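Local structure of extracellular protein containing a SCP domain (Bacillus anthracis, 4IFA) at residues 113-118 with 126-131; 254-259 with 265-270; 290-295 with 303-308. The protein is of unknown function but is an extracellular SCP-domain protein, regarded as a vaccine candidate and possibly involved in virulence. All blocks are in the same frame, centred on the assembly; numbering follows the deposited sequence. Where two conformers were deposited one is given.

Overall arrangement
Contact 1 belongs to the CAP-associated N-terminal part of the chain, and contacts 2 and 3 to the SCP domain that follows. Contact 1 sits at the surface, on the opposite side of the chain's centre from contact 2; their centres are 41 Å apart. Contact 3, buried 10 Å from the chain's centre, comes within about 10 Å of contact 1 by nearest atoms without touching it. Contacts 2 and 3, with centres 17 Å apart, do meet: M257 CE packs on I291 CG2 at 3.7 Å. H265 of contact 2 bonds to E289, just before N290 of contact 3, and H311 flanks W305, a grouping consistent with the pocket of SCP domains.

Contact 1 (113-118 with 126-131)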
ATOM      1  N   VAL A 113     -10.427   8.178  10.595  1.00 19.17           N
ATOM      2  CA  VAL A 113     -10.985   6.927  10.097  1.00 19.29           C
ATOM      3  C   VAL A 113     -12.023   6.356  11.089  1.00 20.03           C
ATOM      4  O   VAL A 113     -11.982   5.158  11.433  1.00 19.63           O
ATOM      5  CB  VAL A 113      -9.867   5.921   9.793  1.00 19.77           C
ATOM      6  CG1 VAL A 113      -9.055   6.373   8.538  1.00 20.57           C
ATOM      7  CG2 VAL A 113      -8.931   5.698  10.989  1.00 19.45           C
ATOM      8  N   PRO A 114     -12.946   7.202  11.575  1.00 20.41           N
ATOM      9  CA  PRO A 114     -13.932   6.700  12.542  1.00 20.75           C
ATOM     10  C   PRO A 114     -14.653   5.471  11.994  1.00 20.65           C
ATOM     11  O   PRO A 114     -14.951   5.418  10.810  1.00 22.57           O
ATOM     12  CB  PRO A 114     -14.859   7.888  12.763  1.00 22.34           C
ATOM     13  CG  PRO A 114     -14.810   8.661  11.514  1.00 22.76           C
ATOM     14  CD  PRO A 114     -13.336   8.552  11.077  1.00 21.70           C
ATOM     15  N   PRO A 115     -14.989   4.499  12.864  1.00 19.62           N
ATOM     16  CA  PRO A 115     -14.855   4.512  14.340  1.00 18.10           C
ATOM     17  C   PRO A 115     -13.524   4.109  14.910  1.00 18.86           C
ATOM     18  O   PRO A 115     -13.420   3.936  16.118  1.00 19.07           O
ATOM     19  CB  PRO A 115     -15.942   3.528  14.770  1.00 19.94           C
ATOM     20  CG  PRO A 115     -15.876   2.491  13.636  1.00 21.22           C
ATOM     21  CD  PRO A 115     -15.642   3.253  12.392  1.00 20.42           C
ATOM     22  N   TYR A 116     -12.497   4.052  14.056  1.00 18.69           N
ATOM     23  CA  TYR A 116     -11.168   3.664  14.453  1.00 18.48           C
ATOM     24  C   TYR A 116     -10.243   4.877  14.508  1.00 18.42           C
ATOM     25  O   TYR A 116     -10.679   6.012  14.262  1.00 19.19           O
ATOM     26  CB  TYR A 116     -10.596   2.630  13.465  1.00 18.41           C
ATOM     27  CG  TYR A 116     -11.555   1.539  13.076  1.00 19.21           C
ATOM     28  CD1 TYR A 116     -11.989   0.606  14.003  1.00 19.92           C
ATOM     29  CD2 TYR A 116     -12.099   1.490  11.793  1.00 20.80           C
ATOM     30  CE1 TYR A 116     -12.923  -0.392  13.646  1.00 20.95           C
ATOM     31  CE2 TYR A 116     -13.026   0.504  11.449  1.00 22.29           C
ATOM     32  CZ  TYR A 116     -13.413  -0.430  12.392  1.00 23.18           C
ATOM     33  OH  TYR A 116     -14.342  -1.437  12.098  1.00 28.05           O
ATOM     34  N   TYR A 117      -8.968   4.618  14.846  1.00 18.56           N
ATOM     35  CA  TYR A 117      -7.891   5.604  14.680  1.00 18.03           C
ATOM     36  C   TYR A 117      -6.642   4.852  14.249  1.00 18.85           C
ATOM     37  O   TYR A 117      -6.473   3.704  14.645  1.00 18.79           O
ATOM     38  CB  TYR A 117      -7.628   6.475  15.897  1.00 19.18           C
ATOM     39  CG  TYR A 117      -7.175   5.743  17.126  1.00 18.50           C
ATOM     40  CD1 TYR A 117      -5.857   5.709  17.487  1.00 20.77           C
ATOM     41  CD2 TYR A 117      -8.093   5.190  17.989  1.00 20.42           C
ATOM     42  CE1 TYR A 117      -5.456   5.086  18.641  1.00 21.00           C
ATOM     43  CE2 TYR A 117      -7.697   4.554  19.144  1.00 21.71           C
ATOM     44  CZ  TYR A 117      -6.384   4.510  19.464  1.00 21.10           C
ATOM     45  OH  TYR A 117      -5.955   3.867  20.634  1.00 24.42           O
ATOM     46  N   ILE A 118      -5.772   5.491  13.459  1.00 19.02           N
ATOM     47  CA  ILE A 118      -4.501   4.870  13.077  1.00 18.99           C
ATOM     48  C   ILE A 118      -3.705   4.790  14.369  1.00 18.85           C
ATOM     49  O   ILE A 118      -3.556   5.799  15.073  1.00 20.50           O
ATOM     50  CB  ILE A 118      -3.783   5.694  12.000  1.00 18.39           C
ATOM     51  CG1 ILE A 118      -4.616   5.777  10.719  1.00 18.85           C
ATOM     52  CG2 ILE A 118      -2.402   5.142  11.724  1.00 19.81           C
ATOM     53  CD1 ILE A 118      -4.821   4.448   9.963  1.00 20.89           C
ATOM     54  N   TYR A 126     -11.577  -5.018  16.951  1.00 23.68           N
ATOM     55  CA  TYR A 126     -12.438  -6.179  16.796  1.00 24.08           C
ATOM     56  C   TYR A 126     -13.680  -6.048  17.604  1.00 27.00           C
ATOM     57  O   TYR A 126     -14.759  -6.265  17.092  1.00 29.62           O
ATOM     58  CB  TYR A 126     -11.700  -7.454  17.246  1.00 25.93           C
ATOM     59  CG  TYR A 126     -12.477  -8.733  16.995  1.00 26.19           C
ATOM     60  CD1 TYR A 126     -12.193  -9.562  15.919  1.00 25.74           C
ATOM     61  CD2 TYR A 126     -13.485  -9.115  17.850  1.00 26.41           C
ATOM     62  CE1 TYR A 126     -12.923 -10.735  15.715  1.00 27.25           C
ATOM     63  CE2 TYR A 126     -14.222 -10.260  17.641  1.00 30.08           C
ATOM     64  CZ  TYR A 126     -13.943 -11.055  16.559  1.00 27.96           C
ATOM     65  OH  TYR A 126     -14.703 -12.220  16.424  1.00 33.08           O
ATOM     66  N   LYS A 127     -13.489  -5.670  18.862  1.00 28.90           N
ATOM     67  CA  LYS A 127     -14.564  -5.647  19.837  1.00 31.10           C
ATOM     68  C   LYS A 127     -15.718  -4.799  19.398  1.00 31.70           C
ATOM     69  O   LYS A 127     -16.881  -5.141  19.674  1.00 32.35           O
ATOM     70  CB  LYS A 127     -14.029  -5.104  21.155  1.00 31.49           C
ATOM     71  CG  LYS A 127     -14.876  -5.436  22.347  1.00 37.27           C
ATOM     72  CD  LYS A 127     -14.272  -4.845  23.596  1.00 40.92           C
ATOM     73  CE  LYS A 127     -12.910  -5.432  23.923  1.00 40.49           C
ATOM     74  NZ  LYS A 127     -12.377  -4.858  25.178  1.00 41.69           N
ATOM     75  N   LYS A 128     -15.431  -3.688  18.728  1.00 31.42           N
ATOM     76  CA  LYS A 128     -16.502  -2.768  18.358  1.00 33.78           C
ATOM     77  C   LYS A 128     -17.314  -3.290  17.166  1.00 34.91           C
ATOM     78  O   LYS A 128     -18.471  -2.888  16.983  1.00 36.66           O
ATOM     79  CB  LYS A 128     -15.987  -1.293  18.193  1.00 33.25           C
ATOM     80  CG  LYS A 128     -15.180  -0.991  16.977  1.00 31.94           C
ATOM     81  CD  LYS A 128     -14.585   0.446  16.967  1.00 28.28           C
ATOM     82  CE  LYS A 128     -13.432   0.649  17.976  1.00 29.77           C
ATOM     83  NZ  LYS A 128     -12.804   2.026  18.092  1.00 25.55           N
ATOM     84  N   ASN A 129     -16.722  -4.189  16.376  0.50 33.58           N
ATOM     85  CA  ASN A 129     -17.413  -4.800  15.236  0.50 34.06           C
ATOM     86  C   ASN A 129     -16.677  -6.068  14.810  0.50 33.25           C
ATOM     87  O   ASN A 129     -15.821  -6.027  13.903  0.50 32.36           O
ATOM     88  CB  ASN A 129     -17.481  -3.830  14.054  0.50 33.64           C
ATOM     89  CG  ASN A 129     -18.558  -4.215  13.049  0.50 35.24           C
ATOM     90  OD1 ASN A 129     -19.207  -5.258  13.184  0.50 36.13           O
ATOM     91  ND2 ASN A 129     -18.770  -3.365  12.046  0.50 37.27           N
ATOM     92  N   PRO A 130     -16.989  -7.200  15.473  1.00 34.07           N
ATOM     93  CA  PRO A 130     -16.324  -8.475  15.173  1.00 34.82           C
ATOM     94  C   PRO A 130     -16.110  -8.743  13.679  1.00 35.10           C
ATOM     95  O   PRO A 130     -17.045  -8.626  12.879  1.00 38.47           O
ATOM     96  CB  PRO A 130     -17.250  -9.506  15.821  1.00 36.37           C
ATOM     97  CG  PRO A 130     -17.802  -8.777  17.015  1.00 37.28           C
ATOM     98  CD  PRO A 130     -18.009  -7.363  16.534  1.00 37.16           C
ATOM     99  N   LEU A 131     -14.875  -9.141  13.367  1.00 32.29           N
ATOM    100  CA  LEU A 131     -14.345  -9.359  12.030  1.00 32.93           C
ATOM    101  C   LEU A 131     -14.629 -10.768  11.562  1.00 34.56           C
ATOM    102  O   LEU A 131     -14.322 -11.716  12.275  1.00 37.86           O
ATOM    103  CB  LEU A 131     -12.844  -9.140  12.097  1.00 31.67           C
ATOM    104  CG  LEU A 131     -12.476  -7.792  12.690  1.00 33.17           C
ATOM    105  CD1 LEU A 131     -10.991  -7.691  13.003  1.00 36.35           C
ATOM    106  CD2 LEU A 131     -12.949  -6.692  11.753  1.00 32.59           C
TER
HETATM  107  O   HOH W   1     -14.035  -3.769  13.512  1.00 28.98           O
HETATM  108  O   HOH W   2     -17.201  -0.896  12.062  1.00 37.32           O
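K128, close to the end of helix 122-128, reaches across to P115 and Y116 in the loop after strand 100-106. The one direct polar bond runs from K128 NZ to P115 O, at 2.8 Å. The ammonium group lies 31° out of the carbonyl plane, and its charge is also met by a salt bridge to E120, so the same nitrogen ties the helix to two points of the loop. The chain gets there with a bend at its third torsion (chi3 72°), which turns CE and NZ toward the carbonyl.

Apolar contact is made by the methylenes of the same lysine. K128 CD rests 3.8 Å from Y116 CE1, at an oblique angle to the ring, and 4.0 Å from P115 CB. Within the loop P115 CG sits over the centre of the tyrosine ring, 3.9 Å above its plane, so proline, ring and lysine form a compact cluster at the surface. V159 and V125 also touch the Y116 side chain.

Water carries the remaining contact. The Y116 hydroxyl donates to a water at 2.7 Å, and that water donates to N129 O at 2.9 Å. A second water donates to Y116 OH; its link to N129 ND2 is less certain, since N129 has two conformers.

The loop is shaped by a cis peptide bond between P114 and P115, with Y116 N bonded to V113 O at 2.9 Å: a type VI turn, here packed beside the C-terminal end of a short helix.

Contact 2 (254-259 with 265-270); sequences SKDMKD and HDSPTL
D256 and S267 join helix 244-260 to the loop that follows it in the SCP domain, an alpha-beta-alpha sandwich in this family. The loop is folded by an ST motif, in which S267 OG accepts from the backbone N of L270.

Along the helix, K255 stays on its own side, bridging one turn to D259: K255 NZ to D259 OD2 is 2.9 Å. D256 then faces the loop. Its CG stands anti to the backbone N (chi1 -178°), which carries the carboxylate out to S267. There S267 OG donates to D256 OD2 at 2.7 Å, on the syn side of that oxygen. D256 OD2 also bonds to the hydroxyl of Y262, and OD1 to N260, so partners on the intervening chain help to hold the carboxylate in place. L270 CD1 lies 4.0 Å from D256 OD2, an apolar neighbour beside the charged group. A second link from D256 to the loop passes through a water, which donates to D256 OD1 at 2.9 Å and to S267 OG at 3.2 Å and lies 2.7 Å from T269 OG1. M257 turns instead to F331 and T333 of strand 331-338, while K258 pairs with D329.

The serine hydroxyl is both donor and acceptor: besides its bond to the carboxylate, S267 OG receives L270 N at 2.9 Å.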
ATOM      1  N   SER A 254      13.376  -7.190 -10.612  1.00 21.09           N
ATOM      2  CA  SER A 254      11.971  -7.577 -10.722  1.00 21.16           C
ATOM      3  C   SER A 254      11.662  -8.197 -12.096  1.00 22.48           C
ATOM      4  O   SER A 254      10.971  -9.222 -12.203  1.00 22.65           O
ATOM      5  CB  SER A 254      11.088  -6.352 -10.496  1.00 20.13           C
ATOM      6  OG  SER A 254      11.113  -5.991  -9.110  1.00 20.02           O
ATOM      7  N   LYS A 255      12.206  -7.586 -13.152  1.00 23.31           N
ATOM      8  CA  LYS A 255      12.011  -8.073 -14.519  1.00 24.63           C
ATOM      9  C   LYS A 255      12.671  -9.443 -14.719  1.00 25.43           C
ATOM     10  O   LYS A 255      12.093 -10.337 -15.350  1.00 25.49           O
ATOM     11  CB  LYS A 255      12.551  -7.061 -15.525  1.00 26.06           C
ATOM     12  CG  LYS A 255      12.438  -7.493 -16.989  1.00 29.19           C
ATOM     13  CD  LYS A 255      12.788  -6.343 -17.892  1.00 31.14           C
ATOM     14  CE  LYS A 255      13.159  -6.791 -19.306  1.00 39.61           C
ATOM     15  NZ  LYS A 255      12.228  -7.684 -19.969  1.00 41.02           N
ATOM     16  N   ASP A 256      13.870  -9.614 -14.176  1.00 24.77           N
ATOM     17  CA  ASP A 256      14.599 -10.895 -14.288  1.00 24.65           C
ATOM     18  C   ASP A 256      13.799 -12.023 -13.621  1.00 25.12           C
ATOM     19  O   ASP A 256      13.622 -13.110 -14.177  1.00 25.85           O
ATOM     20  CB  ASP A 256      15.979 -10.714 -13.666  1.00 26.13           C
ATOM     21  CG  ASP A 256      16.853 -11.937 -13.762  1.00 28.08           C
ATOM     22  OD1 ASP A 256      16.737 -12.687 -14.764  1.00 29.01           O
ATOM     23  OD2 ASP A 256      17.690 -12.123 -12.850  1.00 26.17           O
HETATM   24  N   MSE A 257      13.257 -11.755 -12.437  1.00 23.72           N
HETATM   25  CA  MSE A 257      12.431 -12.765 -11.738  1.00 23.60           C
HETATM   26  C   MSE A 257      11.196 -13.174 -12.528  1.00 25.16           C
HETATM   27  O   MSE A 257      10.873 -14.357 -12.628  1.00 25.18           O
HETATM   28  CB  MSE A 257      12.025 -12.272 -10.347  1.00 23.36           C
HETATM   29  CG  MSE A 257      13.181 -12.209  -9.358  1.00 23.86           C
HETATM   30 SE   MSE A 257      12.601 -11.814  -7.529  1.00 22.23          SE
HETATM   31  CE  MSE A 257      12.057  -9.991  -7.823  1.00 24.87           C
ATOM     32  N   LYS A 258      10.521 -12.191 -13.099  1.00 25.38           N
ATOM     33  CA  LYS A 258       9.305 -12.437 -13.889  1.00 26.57           C
ATOM     34  C   LYS A 258       9.666 -13.213 -15.140  1.00 26.51           C
ATOM     35  O   LYS A 258       9.078 -14.267 -15.444  1.00 28.53           O
ATOM     36  CB  LYS A 258       8.694 -11.088 -14.288  1.00 25.20           C
ATOM     37  CG  LYS A 258       7.530 -11.079 -15.324  1.00 34.32           C
ATOM     38  CD  LYS A 258       6.234 -11.444 -14.759  1.00 36.06           C
ATOM     39  CE  LYS A 258       5.113 -11.524 -15.818  1.00 40.03           C
ATOM     40  NZ  LYS A 258       4.836 -10.192 -16.429  1.00 44.47           N
ATOM     41  N   ASP A 259      10.661 -12.716 -15.864  1.00 26.63           N
ATOM     42  CA  ASP A 259      11.035 -13.328 -17.156  1.00 28.15           C
ATOM     43  C   ASP A 259      11.603 -14.750 -17.024  1.00 28.35           C
ATOM     44  O   ASP A 259      11.285 -15.641 -17.833  1.00 30.37           O
ATOM     45  CB  ASP A 259      12.088 -12.479 -17.858  1.00 29.81           C
ATOM     46  CG  ASP A 259      11.546 -11.166 -18.447  1.00 31.04           C
ATOM     47  OD1 ASP A 259      10.324 -10.946 -18.485  1.00 34.68           O
ATOM     48  OD2 ASP A 259      12.419 -10.369 -18.913  1.00 35.81           O
ATOM     49  N   HIS A 265      16.852 -13.743  -3.975  1.00 24.96           N
ATOM     50  CA  HIS A 265      17.807 -12.638  -3.934  1.00 24.35           C
ATOM     51  C   HIS A 265      18.943 -12.842  -4.936  1.00 26.35           C
ATOM     52  O   HIS A 265      19.630 -11.898  -5.335  1.00 26.96           O
ATOM     53  CB  HIS A 265      18.439 -12.527  -2.539  1.00 24.21           C
ATOM     54  CG  HIS A 265      17.486 -12.095  -1.477  1.00 24.98           C
ATOM     55  ND1 HIS A 265      16.863 -10.862  -1.488  1.00 24.27           N
ATOM     56  CD2 HIS A 265      17.109 -12.703  -0.330  1.00 25.61           C
ATOM     57  CE1 HIS A 265      16.115 -10.754  -0.396  1.00 25.65           C
ATOM     58  NE2 HIS A 265      16.273 -11.845   0.334  1.00 27.32           N
ATOM     59  N   ASP A 266      19.209 -14.100  -5.287  1.00 27.18           N
ATOM     60  CA  ASP A 266      20.286 -14.423  -6.205  1.00 29.25           C
ATOM     61  C   ASP A 266      19.737 -14.732  -7.588  1.00 27.43           C
ATOM     62  O   ASP A 266      18.889 -15.623  -7.733  1.00 28.28           O
ATOM     63  CB  ASP A 266      21.041 -15.630  -5.677  1.00 30.38           C
ATOM     64  CG  ASP A 266      21.830 -15.326  -4.424  1.00 37.19           C
ATOM     65  OD1 ASP A 266      22.219 -14.147  -4.215  1.00 42.63           O
ATOM     66  OD2 ASP A 266      22.061 -16.278  -3.651  1.00 44.54           O
ATOM     67  N   SER A 267      20.230 -14.015  -8.587  1.00 26.35           N
ATOM     68  CA  SER A 267      19.877 -14.262  -9.985  1.00 27.29           C
ATOM     69  C   SER A 267      20.750 -15.371 -10.557  1.00 28.43           C
ATOM     70  O   SER A 267      21.971 -15.251 -10.527  1.00 29.98           O
ATOM     71  CB  SER A 267      20.062 -13.017 -10.829  1.00 26.84           C
ATOM     72  OG  SER A 267      19.979 -13.355 -12.199  1.00 27.89           O
ATOM     73  N   PRO A 268      20.143 -16.414 -11.158  1.00 28.71           N
ATOM     74  CA  PRO A 268      20.946 -17.479 -11.733  1.00 31.12           C
ATOM     75  C   PRO A 268      21.954 -16.948 -12.757  1.00 32.53           C
ATOM     76  O   PRO A 268      23.052 -17.521 -12.889  1.00 36.66           O
ATOM     77  CB  PRO A 268      19.888 -18.401 -12.379  1.00 30.02           C
ATOM     78  CG  PRO A 268      18.664 -18.191 -11.554  1.00 29.24           C
ATOM     79  CD  PRO A 268      18.703 -16.731 -11.208  1.00 28.41           C
ATOM     80  N   THR A 269      21.605 -15.884 -13.485  1.00 32.06           N
ATOM     81  CA  THR A 269      22.508 -15.338 -14.524  1.00 33.70           C
ATOM     82  C   THR A 269      23.202 -14.003 -14.202  1.00 33.33           C
ATOM     83  O   THR A 269      24.274 -13.709 -14.756  1.00 35.10           O
ATOM     84  CB  THR A 269      21.759 -15.110 -15.843  1.00 33.89           C
ATOM     85  OG1 THR A 269      20.721 -14.140 -15.674  1.00 34.55           O
ATOM     86  CG2 THR A 269      21.173 -16.440 -16.375  1.00 34.33           C
ATOM     87  N   LEU A 270      22.623 -13.203 -13.314  1.00 31.78           N
ATOM     88  CA  LEU A 270      23.146 -11.860 -13.012  1.00 31.71           C
ATOM     89  C   LEU A 270      23.716 -11.648 -11.608  1.00 31.66           C
ATOM     90  O   LEU A 270      24.133 -10.525 -11.272  1.00 32.13           O
ATOM     91  CB  LEU A 270      22.092 -10.810 -13.332  1.00 31.14           C
ATOM     92  CG  LEU A 270      21.732 -10.736 -14.819  1.00 33.39           C
ATOM     93  CD1 LEU A 270      20.349 -10.109 -15.066  1.00 33.17           C
ATOM     94  CD2 LEU A 270      22.810 -10.044 -15.641  1.00 37.36           C
TER
HETATM   95  O   HOH W   3      18.446 -15.049 -14.435  1.00 32.20           O

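Contact 3 (290-295 with 303-308)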
ATOM      1  N   ASN A 290      14.333  -6.332  -0.194  1.00 18.17           N
ATOM      2  CA  ASN A 290      13.081  -7.030   0.024  1.00 18.52           C
ATOM      3  C   ASN A 290      12.464  -7.291  -1.354  1.00 18.55           C
ATOM      4  O   ASN A 290      12.393  -6.393  -2.172  1.00 18.02           O
ATOM      5  CB  ASN A 290      12.064  -6.222   0.854  1.00 18.48           C
ATOM      6  CG  ASN A 290      12.429  -6.120   2.297  1.00 18.01           C
ATOM      7  OD1 ASN A 290      13.155  -6.960   2.831  1.00 19.01           O
ATOM      8  ND2 ASN A 290      11.869  -5.108   2.990  1.00 18.22           N
ATOM      9  N   ILE A 291      11.971  -8.507  -1.554  1.00 18.22           N
ATOM     10  CA  ILE A 291      11.288  -8.912  -2.777  1.00 18.00           C
ATOM     11  C   ILE A 291       9.897  -9.457  -2.453  1.00 17.57           C
ATOM     12  O   ILE A 291       9.648 -10.008  -1.381  1.00 18.87           O
ATOM     13  CB  ILE A 291      12.110  -9.943  -3.644  1.00 18.19           C
ATOM     14  CG1 ILE A 291      12.616 -11.093  -2.792  1.00 20.57           C
ATOM     15  CG2 ILE A 291      13.262  -9.213  -4.361  1.00 20.70           C
ATOM     16  CD1 ILE A 291      13.320 -12.211  -3.631  1.00 23.03           C
ATOM     17  N   ALA A 292       8.969  -9.230  -3.392  1.00 18.46           N
ATOM     18  CA  ALA A 292       7.596  -9.714  -3.294  1.00 18.51           C
ATOM     19  C   ALA A 292       7.051  -9.984  -4.672  1.00 19.87           C
ATOM     20  O   ALA A 292       7.441  -9.347  -5.644  1.00 19.28           O
ATOM     21  CB  ALA A 292       6.711  -8.649  -2.640  1.00 19.77           C
ATOM     22  N   ALA A 293       6.145 -10.942  -4.756  1.00 19.63           N
ATOM     23  CA  ALA A 293       5.485 -11.248  -6.017  1.00 21.02           C
ATOM     24  C   ALA A 293       4.011 -11.593  -5.826  1.00 21.18           C
ATOM     25  O   ALA A 293       3.626 -12.307  -4.915  1.00 21.84           O
ATOM     26  CB  ALA A 293       6.178 -12.426  -6.734  1.00 21.04           C
ATOM     27  N   GLN A 294       3.210 -11.076  -6.752  1.00 21.24           N
ATOM     28  CA  GLN A 294       1.784 -11.398  -6.906  1.00 22.16           C
ATOM     29  C   GLN A 294       0.785 -10.626  -6.067  1.00 21.21           C
ATOM     30  O   GLN A 294      -0.419 -10.720  -6.299  1.00 23.78           O
ATOM     31  CB  GLN A 294       1.495 -12.912  -6.857  1.00 24.10           C
ATOM     32  CG  GLN A 294       2.377 -13.732  -7.834  1.00 27.22           C
ATOM     33  CD  GLN A 294       2.289 -13.227  -9.269  1.00 30.13           C
ATOM     34  OE1 GLN A 294       1.243 -12.734  -9.697  1.00 34.30           O
ATOM     35  NE2 GLN A 294       3.364 -13.405 -10.033  1.00 34.52           N
ATOM     36  N   HIS A 295       1.281  -9.829  -5.121  1.00 20.42           N
ATOM     37  CA  HIS A 295       0.398  -8.940  -4.364  1.00 19.33           C
ATOM     38  C   HIS A 295      -0.334  -8.035  -5.370  1.00 18.93           C
ATOM     39  O   HIS A 295       0.235  -7.667  -6.409  1.00 20.65           O
ATOM     40  CB  HIS A 295       1.169  -8.135  -3.335  1.00 18.81           C
ATOM     41  CG  HIS A 295       1.952  -8.993  -2.389  1.00 19.73           C
ATOM     42  ND1 HIS A 295       3.102  -9.671  -2.768  1.00 19.89           N
ATOM     43  CD2 HIS A 295       1.731  -9.306  -1.096  1.00 20.37           C
ATOM     44  CE1 HIS A 295       3.568 -10.326  -1.721  1.00 21.02           C
ATOM     45  NE2 HIS A 295       2.739 -10.132  -0.697  1.00 20.00           N
ATOM     46  N   GLN A 303       2.705  -4.147   2.985  0.50 16.66           N
ATOM     47  CA  GLN A 303       2.088  -4.689   4.194  0.50 17.27           C
ATOM     48  C   GLN A 303       2.530  -6.133   4.420  0.50 17.48           C
ATOM     49  O   GLN A 303       2.617  -6.591   5.562  0.50 18.02           O
ATOM     50  CB  GLN A 303       0.574  -4.522   4.184  0.50 17.61           C
ATOM     51  CG  GLN A 303       0.169  -3.081   4.418  0.50 15.88           C
ATOM     52  CD  GLN A 303       0.626  -2.586   5.774  0.50 19.02           C
ATOM     53  OE1 GLN A 303       1.344  -1.578   5.894  0.50 19.26           O
ATOM     54  NE2 GLN A 303       0.229  -3.300   6.812  0.50 19.25           N
ATOM     55  N   GLY A 304       2.816  -6.851   3.339  1.00 18.16           N
ATOM     56  CA  GLY A 304       3.382  -8.198   3.450  1.00 19.12           C
ATOM     57  C   GLY A 304       4.782  -8.121   4.039  1.00 18.34           C
ATOM     58  O   GLY A 304       5.157  -8.914   4.936  1.00 19.89           O
ATOM     59  N   TRP A 305       5.590  -7.163   3.593  1.00 18.27           N
ATOM     60  CA  TRP A 305       6.943  -6.987   4.131  1.00 18.23           C
ATOM     61  C   TRP A 305       6.942  -6.584   5.606  1.00 17.69           C
ATOM     62  O   TRP A 305       7.712  -7.097   6.430  1.00 18.44           O
ATOM     63  CB  TRP A 305       7.761  -5.982   3.327  1.00 17.12           C
ATOM     64  CG  TRP A 305       8.075  -6.432   1.937  1.00 16.85           C
ATOM     65  CD1 TRP A 305       8.397  -7.709   1.556  1.00 19.91           C
ATOM     66  CD2 TRP A 305       8.214  -5.614   0.756  1.00 16.66           C
ATOM     67  NE1 TRP A 305       8.688  -7.743   0.214  1.00 19.09           N
ATOM     68  CE2 TRP A 305       8.578  -6.479  -0.304  1.00 16.85           C
ATOM     69  CE3 TRP A 305       8.026  -4.264   0.477  1.00 17.40           C
ATOM     70  CZ2 TRP A 305       8.764  -5.997  -1.605  1.00 18.61           C
ATOM     71  CZ3 TRP A 305       8.174  -3.816  -0.803  1.00 17.45           C
ATOM     72  CH2 TRP A 305       8.573  -4.671  -1.815  1.00 17.75           C
ATOM     73  N   LEU A 306       6.064  -5.664   5.974  1.00 18.02           N
ATOM     74  CA  LEU A 306       5.966  -5.202   7.382  1.00 17.92           C
ATOM     75  C   LEU A 306       5.660  -6.352   8.309  1.00 18.50           C
ATOM     76  O   LEU A 306       6.152  -6.409   9.451  1.00 19.73           O
ATOM     77  CB  LEU A 306       4.865  -4.152   7.507  1.00 18.03           C
ATOM     78  CG  LEU A 306       4.684  -3.454   8.851  1.00 18.43           C
ATOM     79  CD1 LEU A 306       5.907  -2.611   9.172  1.00 19.75           C
ATOM     80  CD2 LEU A 306       3.386  -2.633   8.869  1.00 19.87           C
ATOM     81  N   ASN A 307       4.850  -7.299   7.827  1.00 18.94           N
ATOM     82  CA  ASN A 307       4.424  -8.451   8.613  1.00 19.57           C
ATOM     83  C   ASN A 307       5.281  -9.714   8.519  1.00 20.21           C
ATOM     84  O   ASN A 307       4.886 -10.772   9.004  1.00 22.10           O
ATOM     85  CB  ASN A 307       2.968  -8.766   8.283  1.00 20.51           C
ATOM     86  CG  ASN A 307       2.028  -7.813   8.949  1.00 19.53           C
ATOM     87  OD1 ASN A 307       1.800  -7.949  10.147  1.00 21.16           O
ATOM     88  ND2 ASN A 307       1.447  -6.868   8.189  1.00 19.62           N
ATOM     89  N   SER A 308       6.499  -9.544   8.022  1.00 20.17           N
ATOM     90  CA  SER A 308       7.469 -10.669   7.908  1.00 21.36           C
ATOM     91  C   SER A 308       8.758 -10.252   8.615  1.00 20.38           C
ATOM     92  O   SER A 308       9.342  -9.232   8.238  1.00 21.60           O
ATOM     93  CB  SER A 308       7.737 -10.923   6.445  1.00 22.09           C
ATOM     94  OG  SER A 308       8.876 -11.798   6.296  1.00 23.13           O
TER
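N290 on strand 286-293 and W305 on helix 298-306 bring their backbones to 7.4 Å between CA atoms. The contact joins the edge strand of the mixed sheet to a helix packed beside it in the alpha-beta-alpha sandwich of the SCP domain, and N290 and I291 belong to the GENI sequence characteristic of this family.

W305 carries the contact, with CG anti to its own carbonyl carbon (chi1 -66°) and the indole directed at the strand. Its NE1 donates to I291 O at 2.9 Å, nearly straight at 172°, with the oxygen close to the indole plane. The approach to the carbonyl is unusual: the donor stands above the carbonyl plane and not on a lone pair. Because N290 and A292 make the backbone bonds to Q334 and Y332 of strand 331-338, the I291 carbonyl between them is left for the indole to take.

Over one face of the indole lies N290 CB, 3.7 Å from the centroid of the five-membered ring, a CH-pi contact. The N290 amide, its plane 35° from the ring, is gripped elsewhere: ND2 bonds to Q334 and to H311 O, and OD1 accepts from N314. Backbone and side chain alike therefore tie N290 to strand 331-338. A292 CB meets W305 CZ2 obliquely at 3.5 Å. The H311 ring also meets the indole, with planes about 20° apart, and I224 of helix 210-234 touches W305.

Where the helix ends, N307, whose ND2 also bonds to F170 O, folds back on Q303. In the given conformer of Q303, N307 ND2 at 2.9 Å and N307 N at 3.3 Å reach Q303 O from opposite faces of that carbonyl.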